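Local coordinates for protein Dye type peroxidase A (Streptomyces lividans 1326, PDB 6GZW) that probably uses a bound haem to reduce peroxide and oxidise dyes and other electron donors, as a dye-type peroxidase, at residues Asp72-Ala77 with Ala135-His140; Gln241-Gly246 with Val279-Ala284; Arg287-Asp292 with Arg338-Gly343. All blocks are in the same frame, centred on the assembly; numbering follows the deposited sequence.

Contact 1. Residues Asp72-Ala77 with Ala135-His140; sequences DVARDA and ALVAFH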
loop_
_atom_site.group_PDB
_atom_site.type_symbol
_atom_site.label_atom_id
_atom_site.label_comp_id
_atom_site.label_asym_id
_atom_site.label_seq_id
_atom_site.Cartn_x
_atom_site.Cartn_y
_atom_site.Cartn_z
ATOM N N ASP A 72 11.874 -1.282 -15.860
ATOM C CA ASP A 72 10.595 -1.231 -16.574
ATOM C C ASP A 72 9.340 -1.267 -15.663
ATOM O O ASP A 72 8.241 -1.259 -16.192
ATOM C CB ASP A 72 10.457 -2.335 -17.631
ATOM C CG ASP A 72 11.483 -2.203 -18.718
ATOM O OD1 ASP A 72 11.534 -1.135 -19.343
ATOM O OD2 ASP A 72 12.179 -3.193 -18.984
ATOM N N VAL A 73 9.505 -1.256 -14.339
ATOM C CA VAL A 73 8.351 -1.356 -13.430
ATOM C C VAL A 73 7.378 -0.170 -13.618
ATOM O O VAL A 73 6.166 -0.354 -13.525
ATOM C CB VAL A 73 8.788 -1.506 -11.947
ATOM C CG1 VAL A 73 7.615 -1.376 -10.975
ATOM C CG2 VAL A 73 9.485 -2.836 -11.731
ATOM N N ALA A 74 7.925 1.027 -13.865
ATOM C CA ALA A 74 7.079 2.225 -14.060
ATOM C C ALA A 74 6.722 2.493 -15.520
ATOM O O ALA A 74 6.019 3.448 -15.831
ATOM C CB ALA A 74 7.713 3.433 -13.406
ATOM N N ARG A 75 7.159 1.618 -16.427
ATOM C CA ARG A 75 7.014 1.874 -17.819
ATOM C C ARG A 75 5.521 1.970 -18.182
ATOM O O ARG A 75 4.676 1.207 -17.645
ATOM C CB ARG A 75 7.759 0.784 -18.607
ATOM C CG ARG A 75 7.854 1.038 -20.079
ATOM C CD ARG A 75 8.773 0.024 -20.698
ATOM N NE ARG A 75 8.961 0.306 -22.105
ATOM C CZ ARG A 75 10.052 0.026 -22.811
ATOM N NH1 ARG A 75 11.138 -0.516 -22.250
ATOM N NH2 ARG A 75 10.068 0.329 -24.112
ATOM N N ASP A 76 5.242 2.940 -19.070
ATOM C CA ASP A 76 3.920 3.303 -19.607
ATOM C C ASP A 76 3.110 4.225 -18.696
ATOM O O ASP A 76 2.136 4.835 -19.159
ATOM C CB ASP A 76 3.072 2.103 -20.004
ATOM C CG ASP A 76 3.787 1.172 -21.008
ATOM O OD1 ASP A 76 4.309 1.671 -22.056
ATOM O OD2 ASP A 76 3.844 -0.045 -20.727
ATOM N N ALA A 77 3.470 4.279 -17.411
ATOM C CA ALA A 77 2.788 5.166 -16.481
ATOM C C ALA A 77 3.314 6.579 -16.691
ATOM O O ALA A 77 4.453 6.782 -17.097
ATOM C CB ALA A 77 3.017 4.742 -15.027
ATOM N N ALA A 135 1.223 3.101 -7.385
ATOM C CA ALA A 135 2.081 2.263 -6.546
ATOM C C ALA A 135 3.286 1.706 -7.310
ATOM O O ALA A 135 4.316 1.457 -6.705
ATOM C CB ALA A 135 1.284 1.123 -5.881
ATOM N N LEU A 136 3.142 1.440 -8.605
ATOM C CA LEU A 136 4.278 0.967 -9.402
ATOM C C LEU A 136 5.295 2.076 -9.597
ATOM O O LEU A 136 6.505 1.859 -9.405
ATOM C CB LEU A 136 3.853 0.368 -10.751
ATOM C CG LEU A 136 2.873 -0.814 -10.689
ATOM C CD1 LEU A 136 2.729 -1.430 -12.071
ATOM C CD2 LEU A 136 3.268 -1.850 -9.649
ATOM N N VAL A 137 4.806 3.281 -9.903
ATOM C CA VAL A 137 5.690 4.455 -9.964
ATOM C C VAL A 137 6.412 4.630 -8.647
ATOM O O VAL A 137 7.627 4.860 -8.604
ATOM C CB VAL A 137 4.911 5.749 -10.343
ATOM C CG1 VAL A 137 5.787 6.978 -10.207
ATOM C CG2 VAL A 137 4.340 5.633 -11.752
ATOM N N ALA A 138 5.679 4.551 -7.530
ATOM C CA ALA A 138 6.321 4.731 -6.265
ATOM C C ALA A 138 7.379 3.659 -5.957
ATOM O O ALA A 138 8.468 3.969 -5.491
ATOM C CB ALA A 138 5.277 4.758 -5.150
ATOM N N PHE A 139 7.023 2.400 -6.177
ATOM C CA PHE A 139 7.952 1.303 -5.891
ATOM C C PHE A 139 9.220 1.408 -6.751
ATOM O O PHE A 139 10.349 1.282 -6.275
ATOM C CB PHE A 139 7.335 -0.058 -6.111
ATOM C CG PHE A 139 8.284 -1.166 -5.766
ATOM C CD1 PHE A 139 8.479 -1.534 -4.447
ATOM C CD2 PHE A 139 9.093 -1.746 -6.746
ATOM C CE1 PHE A 139 9.440 -2.476 -4.091
ATOM C CE2 PHE A 139 10.048 -2.682 -6.397
ATOM C CZ PHE A 139 10.214 -3.081 -5.086
ATOM N N HIS A 140 9.005 1.680 -8.022
ATOM C CA HIS A 140 10.118 1.841 -8.959
ATOM C C HIS A 140 11.082 2.919 -8.459
ATOM O O HIS A 140 12.287 2.726 -8.505
ATOM C CB HIS A 140 9.571 2.189 -10.337
ATOM C CG HIS A 140 10.590 2.609 -11.350
ATOM N ND1 HIS A 140 10.786 3.928 -11.707
ATOM C CD2 HIS A 140 11.403 1.880 -12.147
ATOM C CE1 HIS A 140 11.718 3.984 -12.649
ATOM N NE2 HIS A 140 12.108 2.754 -12.932
#

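Contact 2. Residues Gln241-Gly246 with Val279-Ala284; sequences QEDVIG and VVPINA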
loop_
_atom_site.group_PDB
_atom_site.type_symbol
_atom_site.label_atom_id
_atom_site.label_comp_id
_atom_site.label_asym_id
_atom_site.label_seq_id
_atom_site.Cartn_x
_atom_site.Cartn_y
_atom_site.Cartn_z
ATOM N N GLN A 241 -15.250 10.257 21.111
ATOM C CA GLN A 241 -14.216 10.457 20.093
ATOM C C GLN A 241 -14.125 11.916 19.657
ATOM O O GLN A 241 -13.016 12.419 19.419
ATOM C CB GLN A 241 -14.493 9.574 18.891
ATOM C CG GLN A 241 -14.243 8.104 19.115
ATOM C CD GLN A 241 -14.401 7.297 17.827
ATOM O OE1 GLN A 241 -14.946 7.791 16.834
ATOM N NE2 GLN A 241 -13.966 6.036 17.845
ATOM N N GLU A 242 -15.274 12.585 19.534
ATOM C CA GLU A 242 -15.304 13.956 19.113
ATOM C C GLU A 242 -14.733 14.854 20.227
ATOM O O GLU A 242 -14.021 15.835 19.969
ATOM C CB GLU A 242 -16.716 14.366 18.638
ATOM C CG GLU A 242 -17.042 13.690 17.298
ATOM C CD GLU A 242 -18.348 14.067 16.646
ATOM O OE1 GLU A 242 -19.283 14.530 17.334
ATOM O OE2 GLU A 242 -18.446 13.862 15.403
ATOM N N ASP A 243 -14.998 14.506 21.481
ATOM C CA ASP A 243 -14.349 15.255 22.593
ATOM C C ASP A 243 -12.828 15.115 22.638
ATOM O O ASP A 243 -12.158 16.028 23.083
ATOM C CB ASP A 243 -14.922 14.853 23.967
ATOM C CG ASP A 243 -16.238 15.522 24.267
ATOM O OD1 ASP A 243 -16.660 16.430 23.547
ATOM O OD2 ASP A 243 -16.897 15.086 25.225
ATOM N N VAL A 244 -12.271 13.989 22.177
ATOM C CA VAL A 244 -10.801 13.836 22.147
ATOM C C VAL A 244 -10.159 14.842 21.208
ATOM O O VAL A 244 -9.133 15.437 21.546
ATOM C CB VAL A 244 -10.389 12.383 21.765
ATOM C CG1 VAL A 244 -8.907 12.290 21.401
ATOM C CG2 VAL A 244 -10.705 11.460 22.919
ATOM N N ILE A 245 -10.800 15.080 20.061
ATOM C CA ILE A 245 -10.226 15.992 19.049
ATOM C C ILE A 245 -10.736 17.426 19.213
ATOM O O ILE A 245 -9.972 18.359 19.020
ATOM C CB ILE A 245 -10.548 15.496 17.617
ATOM C CG1 ILE A 245 -9.920 14.126 17.368
ATOM C CG2 ILE A 245 -10.110 16.514 16.566
ATOM C CD1 ILE A 245 -8.404 14.095 17.492
ATOM N N GLY A 246 -12.019 17.595 19.549
ATOM C CA GLY A 246 -12.647 18.925 19.519
ATOM C C GLY A 246 -13.257 19.333 18.182
ATOM O O GLY A 246 -13.663 20.499 17.979
ATOM N N VAL A 279 -17.329 23.720 25.430
ATOM C CA VAL A 279 -17.853 22.888 24.332
ATOM C C VAL A 279 -16.689 22.159 23.628
ATOM O O VAL A 279 -16.809 20.971 23.314
ATOM C CB VAL A 279 -18.698 23.712 23.335
ATOM C CG1 VAL A 279 -19.146 22.867 22.152
ATOM C CG2 VAL A 279 -19.935 24.297 24.034
ATOM N N VAL A 280 -15.575 22.862 23.402
ATOM C CA VAL A 280 -14.340 22.212 22.923
ATOM C C VAL A 280 -13.532 21.900 24.171
ATOM O O VAL A 280 -13.069 22.829 24.839
ATOM C CB VAL A 280 -13.530 23.114 21.991
ATOM C CG1 VAL A 280 -12.221 22.439 21.618
ATOM C CG2 VAL A 280 -14.316 23.428 20.735
ATOM N N PRO A 281 -13.377 20.616 24.541
ATOM C CA PRO A 281 -12.734 20.341 25.826
ATOM C C PRO A 281 -11.355 20.966 26.012
ATOM O O PRO A 281 -10.649 21.225 25.040
ATOM C CB PRO A 281 -12.670 18.818 25.884
ATOM C CG PRO A 281 -13.821 18.384 25.042
ATOM C CD PRO A 281 -13.903 19.386 23.928
ATOM N N ILE A 282 -11.006 21.233 27.269
ATOM C CA ILE A 282 -9.725 21.862 27.631
ATOM C C ILE A 282 -8.493 21.095 27.159
ATOM O O ILE A 282 -7.443 21.685 26.935
ATOM C CB ILE A 282 -9.649 22.096 29.175
ATOM C CG1 ILE A 282 -8.541 23.095 29.546
ATOM C CG2 ILE A 282 -9.472 20.783 29.949
ATOM C CD1 ILE A 282 -8.824 24.499 29.104
ATOM N N ASN A 283 -8.625 19.770 27.056
ATOM C CA ASN A 283 -7.526 18.898 26.620
ATOM C C ASN A 283 -7.769 18.337 25.220
ATOM O O ASN A 283 -7.116 17.355 24.856
ATOM C CB ASN A 283 -7.303 17.752 27.613
ATOM C CG ASN A 283 -8.529 16.838 27.769
ATOM O OD1 ASN A 283 -9.625 17.148 27.300
ATOM N ND2 ASN A 283 -8.329 15.684 28.414
ATOM N N ALA A 284 -8.676 18.939 24.440
ATOM C CA ALA A 284 -8.948 18.458 23.073
ATOM C C ALA A 284 -7.732 18.699 22.193
ATOM O O ALA A 284 -7.163 19.773 22.191
ATOM C CB ALA A 284 -10.151 19.153 22.478
HETATM O O HOH W 1 -11.427 15.625 25.601
#

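Contact 3. Residues Arg287-Asp292 with Arg338-Gly343; sequences RITRPD and RKLDRG. With HEM (protoporphyrin IX containing Fe), chain C.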
loop_
_atom_site.group_PDB
_atom_site.type_symbol
_atom_site.label_atom_id
_atom_site.label_comp_id
_atom_site.label_asym_id
_atom_site.label_seq_id
_atom_site.Cartn_x
_atom_site.Cartn_y
_atom_site.Cartn_z
ATOM N N ARG A 287 -7.681 21.790 20.063
ATOM C CA ARG A 287 -7.464 23.018 20.837
ATOM C C ARG A 287 -5.982 23.204 21.152
ATOM O O ARG A 287 -5.366 24.199 20.784
ATOM C CB ARG A 287 -8.252 22.987 22.156
ATOM C CG ARG A 287 -7.968 24.172 23.078
ATOM C CD ARG A 287 -8.517 23.916 24.478
ATOM N NE ARG A 287 -9.960 24.078 24.516
ATOM C CZ ARG A 287 -10.600 25.224 24.731
ATOM N NH1 ARG A 287 -9.951 26.366 24.896
ATOM N NH2 ARG A 287 -11.932 25.243 24.719
ATOM N N ILE A 288 -5.411 22.218 21.831
ATOM C CA ILE A 288 -4.092 22.392 22.430
ATOM C C ILE A 288 -2.901 22.395 21.445
ATOM O O ILE A 288 -1.807 22.823 21.804
ATOM C CB ILE A 288 -3.870 21.442 23.615
ATOM C CG1 ILE A 288 -3.722 19.995 23.157
ATOM C CG2 ILE A 288 -4.999 21.616 24.656
ATOM C CD1 ILE A 288 -3.411 19.047 24.294
ATOM N N THR A 289 -3.132 21.942 20.216
ATOM C CA THR A 289 -2.089 21.980 19.179
ATOM C C THR A 289 -2.017 23.306 18.381
ATOM O O THR A 289 -1.068 23.519 17.619
ATOM C CB THR A 289 -2.333 20.857 18.145
ATOM O OG1 THR A 289 -3.671 20.994 17.678
ATOM C CG2 THR A 289 -2.118 19.496 18.738
ATOM N N ARG A 290 -2.978 24.218 18.568
ATOM C CA ARG A 290 -3.019 25.446 17.767
ATOM C C ARG A 290 -1.786 26.336 18.007
ATOM O O ARG A 290 -1.278 26.433 19.153
ATOM C CB ARG A 290 -4.274 26.257 18.067
ATOM C CG ARG A 290 -5.622 25.617 17.712
ATOM C CD ARG A 290 -6.778 26.312 18.430
ATOM N NE ARG A 290 -6.887 27.693 17.985
ATOM C CZ ARG A 290 -7.684 28.142 17.013
ATOM N NH1 ARG A 290 -8.473 27.324 16.313
ATOM N NH2 ARG A 290 -7.662 29.447 16.694
ATOM N N PRO A 291 -1.297 26.998 16.942
ATOM C CA PRO A 291 -0.215 27.960 17.169
ATOM C C PRO A 291 -0.560 29.016 18.234
ATOM O O PRO A 291 0.297 29.334 19.048
ATOM C CB PRO A 291 0.038 28.566 15.770
ATOM C CG PRO A 291 -0.399 27.479 14.803
ATOM C CD PRO A 291 -1.554 26.794 15.497
ATOM N N ASP A 292 -1.814 29.483 18.269
ATOM C CA ASP A 292 -2.204 30.479 19.296
ATOM C C ASP A 292 -2.285 29.962 20.767
ATOM O O ASP A 292 -2.455 30.771 21.695
ATOM C CB ASP A 292 -3.437 31.272 18.866
ATOM C CG ASP A 292 -4.704 30.453 18.815
ATOM O OD1 ASP A 292 -4.793 29.325 19.359
ATOM O OD2 ASP A 292 -5.634 30.994 18.209
ATOM N N ARG A 338 5.675 18.548 23.624
ATOM C CA ARG A 338 5.849 18.656 25.092
ATOM C C ARG A 338 4.491 18.826 25.744
ATOM O O ARG A 338 4.213 18.212 26.772
ATOM C CB ARG A 338 6.731 19.830 25.460
ATOM C CG ARG A 338 8.209 19.596 25.267
ATOM C CD ARG A 338 8.979 20.739 25.928
ATOM N NE ARG A 338 10.428 20.631 25.770
ATOM C CZ ARG A 338 11.200 19.763 26.417
ATOM N NH1 ARG A 338 10.683 18.865 27.259
ATOM N NH2 ARG A 338 12.518 19.774 26.216
ATOM N N LYS A 339 3.655 19.664 25.130
ATOM C CA LYS A 339 2.297 19.886 25.611
ATOM C C LYS A 339 1.400 18.681 25.425
ATOM O O LYS A 339 0.585 18.383 26.296
ATOM C CB LYS A 339 1.652 21.030 24.869
ATOM C CG LYS A 339 0.255 21.353 25.373
ATOM C CD LYS A 339 -0.125 22.765 25.022
ATOM C CE LYS A 339 0.623 23.756 25.889
ATOM N NZ LYS A 339 0.404 25.107 25.331
ATOM N N LEU A 340 1.507 18.005 24.274
ATOM C CA LEU A 340 0.629 16.839 24.051
ATOM C C LEU A 340 0.938 15.646 24.949
ATOM O O LEU A 340 0.028 14.863 25.318
ATOM C CB LEU A 340 0.698 16.371 22.594
ATOM C CG LEU A 340 0.423 17.373 21.481
ATOM C CD1 LEU A 340 0.332 16.639 20.162
ATOM C CD2 LEU A 340 -0.817 18.212 21.744
ATOM N N ASP A 341 2.224 15.497 25.259
ATOM C CA ASP A 341 2.802 14.288 25.863
ATOM C C ASP A 341 1.867 13.629 26.889
ATOM O O ASP A 341 1.389 12.497 26.677
ATOM C CB ASP A 341 4.178 14.645 26.449
ATOM C CG ASP A 341 4.873 13.471 27.070
ATOM O OD1 ASP A 341 4.945 12.419 26.420
ATOM O OD2 ASP A 341 5.365 13.597 28.215
ATOM N N ARG A 342 1.563 14.372 27.959
ATOM C CA ARG A 342 0.544 13.991 28.957
ATOM C C ARG A 342 -0.761 14.799 28.873
ATOM O O ARG A 342 -1.815 14.324 29.341
ATOM C CB ARG A 342 1.127 14.157 30.380
ATOM C CG ARG A 342 2.303 13.235 30.701
ATOM C CD ARG A 342 2.585 13.161 32.203
ATOM N NE ARG A 342 3.289 14.331 32.738
ATOM C CZ ARG A 342 4.600 14.409 33.029
ATOM N NH1 ARG A 342 5.448 13.386 32.849
ATOM N NH2 ARG A 342 5.083 15.562 33.525
ATOM N N GLY A 343 -0.694 16.024 28.348
ATOM C CA GLY A 343 -1.853 16.903 28.304
ATOM C C GLY A 343 -2.958 16.595 27.303
ATOM O O GLY A 343 -4.086 17.029 27.490
HETATM C CHA HEM C . -4.799 18.901 14.106
HETATM C CHB HEM C . -5.277 14.097 14.466
HETATM C CHC HEM C . -0.689 13.825 16.037
HETATM C CHD HEM C . -0.231 18.600 15.670
HETATM C C1A HEM C . -5.324 17.635 14.069
HETATM C C2A HEM C . -6.674 17.330 13.723
HETATM C C3A HEM C . -6.794 15.983 13.832
HETATM C C4A HEM C . -5.528 15.455 14.249
HETATM C CMA HEM C . -8.011 15.137 13.545
HETATM C CAA HEM C . -7.772 18.308 13.328
HETATM C CBA HEM C . -7.915 18.629 11.848
HETATM C CGA HEM C . -6.755 19.420 11.344
HETATM O O1A HEM C . -6.677 20.671 11.478
HETATM O O2A HEM C . -5.795 18.821 10.778
HETATM C C1B HEM C . -4.038 13.599 14.909
HETATM C C2B HEM C . -3.745 12.214 15.076
HETATM C C3B HEM C . -2.466 12.099 15.523
HETATM C C4B HEM C . -1.956 13.501 15.615
HETATM C CMB HEM C . -4.705 11.087 14.848
HETATM C CAB HEM C . -1.652 10.890 15.769
HETATM C CBB HEM C . -1.850 9.726 15.174
HETATM C C1C HEM C . -0.166 15.096 16.126
HETATM C C2C HEM C . 1.148 15.400 16.568
HETATM C C3C HEM C . 1.272 16.775 16.478
HETATM C C4C HEM C . 0.034 17.284 15.944
HETATM C CMC HEM C . 2.191 14.450 17.071
HETATM C CAC HEM C . 2.399 17.657 16.866
HETATM C CBC HEM C . 3.374 17.397 17.750
HETATM C C1D HEM C . -1.461 19.014 15.144
HETATM C C2D HEM C . -1.667 20.434 14.802
HETATM C C3D HEM C . -2.939 20.532 14.368
HETATM C C4D HEM C . -3.490 19.148 14.452
HETATM C CMD HEM C . -0.642 21.561 14.882
HETATM C CAD HEM C . -3.624 21.807 13.904
HETATM C CBD HEM C . -4.186 22.622 15.073
HETATM C CGD HEM C . -4.788 23.901 14.580
HETATM O O1D HEM C . -6.026 23.976 14.339
HETATM O O2D HEM C . -4.042 24.883 14.388
HETATM N NA HEM C . -4.656 16.493 14.485
HETATM N NB HEM C . -2.961 14.310 15.265
HETATM N NC HEM C . -0.842 16.228 15.815
HETATM N ND HEM C . -2.591 18.297 15.012
HETATM FE FE HEM C . -2.784 16.378 15.162
HETATM O O HOH W 2 -2.091 16.123 13.321
#

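Contact 1. Residues Asp72-Ala77 with Ala135-His140
In the N-terminal half of this dye-type peroxidase, with its dimeric alpha+beta-barrel type of fold, a loop between helix 43-61 and strand 83-89 lies against the first turns of helix 135-149. The loop bends twice, through a type I turn from D72 to R75 and a type II turn from A74 to A77, and so brings V73, A74 and A77 to the helix. The methyl of A74 sits over one face of the H140 imidazole, offset toward the rim, with A74 CB 3.8 Å from the ring centroid, a CH-pi contact. Its nearest ring atom is H140 ND1, at 3.5 Å. Alanine suits the spot because a single methyl lets the turn come close to the ring face. H140 reaches it with CG anti to its own backbone N (chi1 170°). V73 slides past H140 in the opposite direction: its CG1 packs beside L136, whose CB is 4.2 Å off, and meets the edge of the F139 ring at CD2, 4.5 Å away. The carbonyl V73 O faces L136 CB at 3.7 Å. Further along, A77 CB packs against V137 CG2 at 3.6 Å, the branch beside the backbone N. On the other side of the loop R75 NH1 gives D72 OD1 a salt-bridged hydrogen bond of 3.0 Å, nearly straight at the N-H and in the guanidinium plane, that meets OD1 from above the carboxylate plane; D76 pairs with R176 of the second subunit. No hydrogen bond joins residues 72-77 to 135-140, so these meet by apolar packing; the polar link from loop to helix comes from D70, whose OD1 takes H140 NE2, probably fixes the imidazole's rotation and would probably favour its protonated form.

Contact 2. Residues Gln241-Gly246 with Val279-Ala284
P281 puts its ring against D243, the two side chains crossing at about a right angle. P281 CG lies 3.5 Å from the carbonyl D243 O and 3.8 Å from the carboxylate oxygen D243 OD1, so the CG corner of a rigid apolar ring rests on the C-terminal turn of helix 238-245, part of the haem-binding C-terminal half of the peroxidase. An alanine here would keep CB but lose CG and CD, and would probably loosen both this packing and the ring's hold on the loop backbone. Beside it, A284 comes in close along the main chain. Its CA points a C-H at V244 O over 3.4 Å, and its methyl CB touches I245 O at 3.6 Å; a small residue suits this narrow approach. No direct hydrogen bond joins the two segments, but a water bridges them, donating to D243 O at 2.7 Å and to N283 OD1 at 2.9 Å. Thus the side chain of N283, which starts sidelong to the helix, takes part through its amide oxygen.

One shell out, P281 to A284 form a type I turn, and A284 is the N-cap residue of helix 285-288. Backbone hydrogen bonds pair V244 with H285 and I245 with A286, tying the end of one helix to the start of the next. I245 itself turns away from the loop and lines the haem pocket, its side chain about 4 Å from the haem. The helix ends at I245, and G246 is the first residue to leave it, with a positive phi (88°) that suits glycine: a CB would be jammed against the carbonyl oxygen of I245, and would crowd V280 CG1 and A284 CB as well. The last turn is closed by G246 N, which donates to E242 O at 2.7 Å.

Contact 3. Residues Arg287-Asp292 with Arg338-Gly343
R287 NH2 is gripped by two carbonyl oxygens, V280 O and L269 O, while NE donates to P281 O; arginine suits the place because its several N-H groups can serve several carbonyls at once. From R287 the chain runs on to I288, whose CG1 takes the crowded position between backbone N and carbonyl carbon (chi1 71°) and meets L340 CD2 obliquely at 3.7 Å. T289 CG2 reaches the same methyl at 3.5 Å. Here helix 285-288 and the residues after it pack on helix 333-343, and T289 and L340 line the haem pocket, on the face opposite the water that binds the iron at 2.0 Å. There T289 CB lies 3.4 Å from haem C2D, and L340 CD1, the other leucine branch, 3.8 Å from haem C3C. T289 OG1 hydrogen-bonds to H285 O, which probably holds OG1 in the same crowded position (chi1 53°). K339 CD touches I288 O, and the chain bends at chi3 so that NZ reaches N294. R290 grips D292 side-on, NE to OD1 on its syn lone pair and NH2 to OD2 from above the carboxylate plane, both bonds 3.0 Å, while P291 CD touches the propionate oxygen O2D at 3.3 Å.

Contacts 2 and 3 are neighbours in the C-terminal half of the protein, centres about 12 Å apart, and both hold residues of the haem pocket; contact 1 lies in the N-terminal half, on the opposite side of the chain's centre, its own centre about 40 Å or more from theirs. Contacts 1 and 2 are buried, contact 3 only partly so. None has a direct hydrogen bond between its segments. Contact 1 is methyl and ring packing close to the second subunit, contact 2 relies on backbone carbonyls and a water, and contact 3 on branched aliphatic groups that also touch the porphyrin. Loop 279-284 leads into helix 285-288, so contacts 2 and 3 are continuous, joined by R287 bonding V280 O and P281 O.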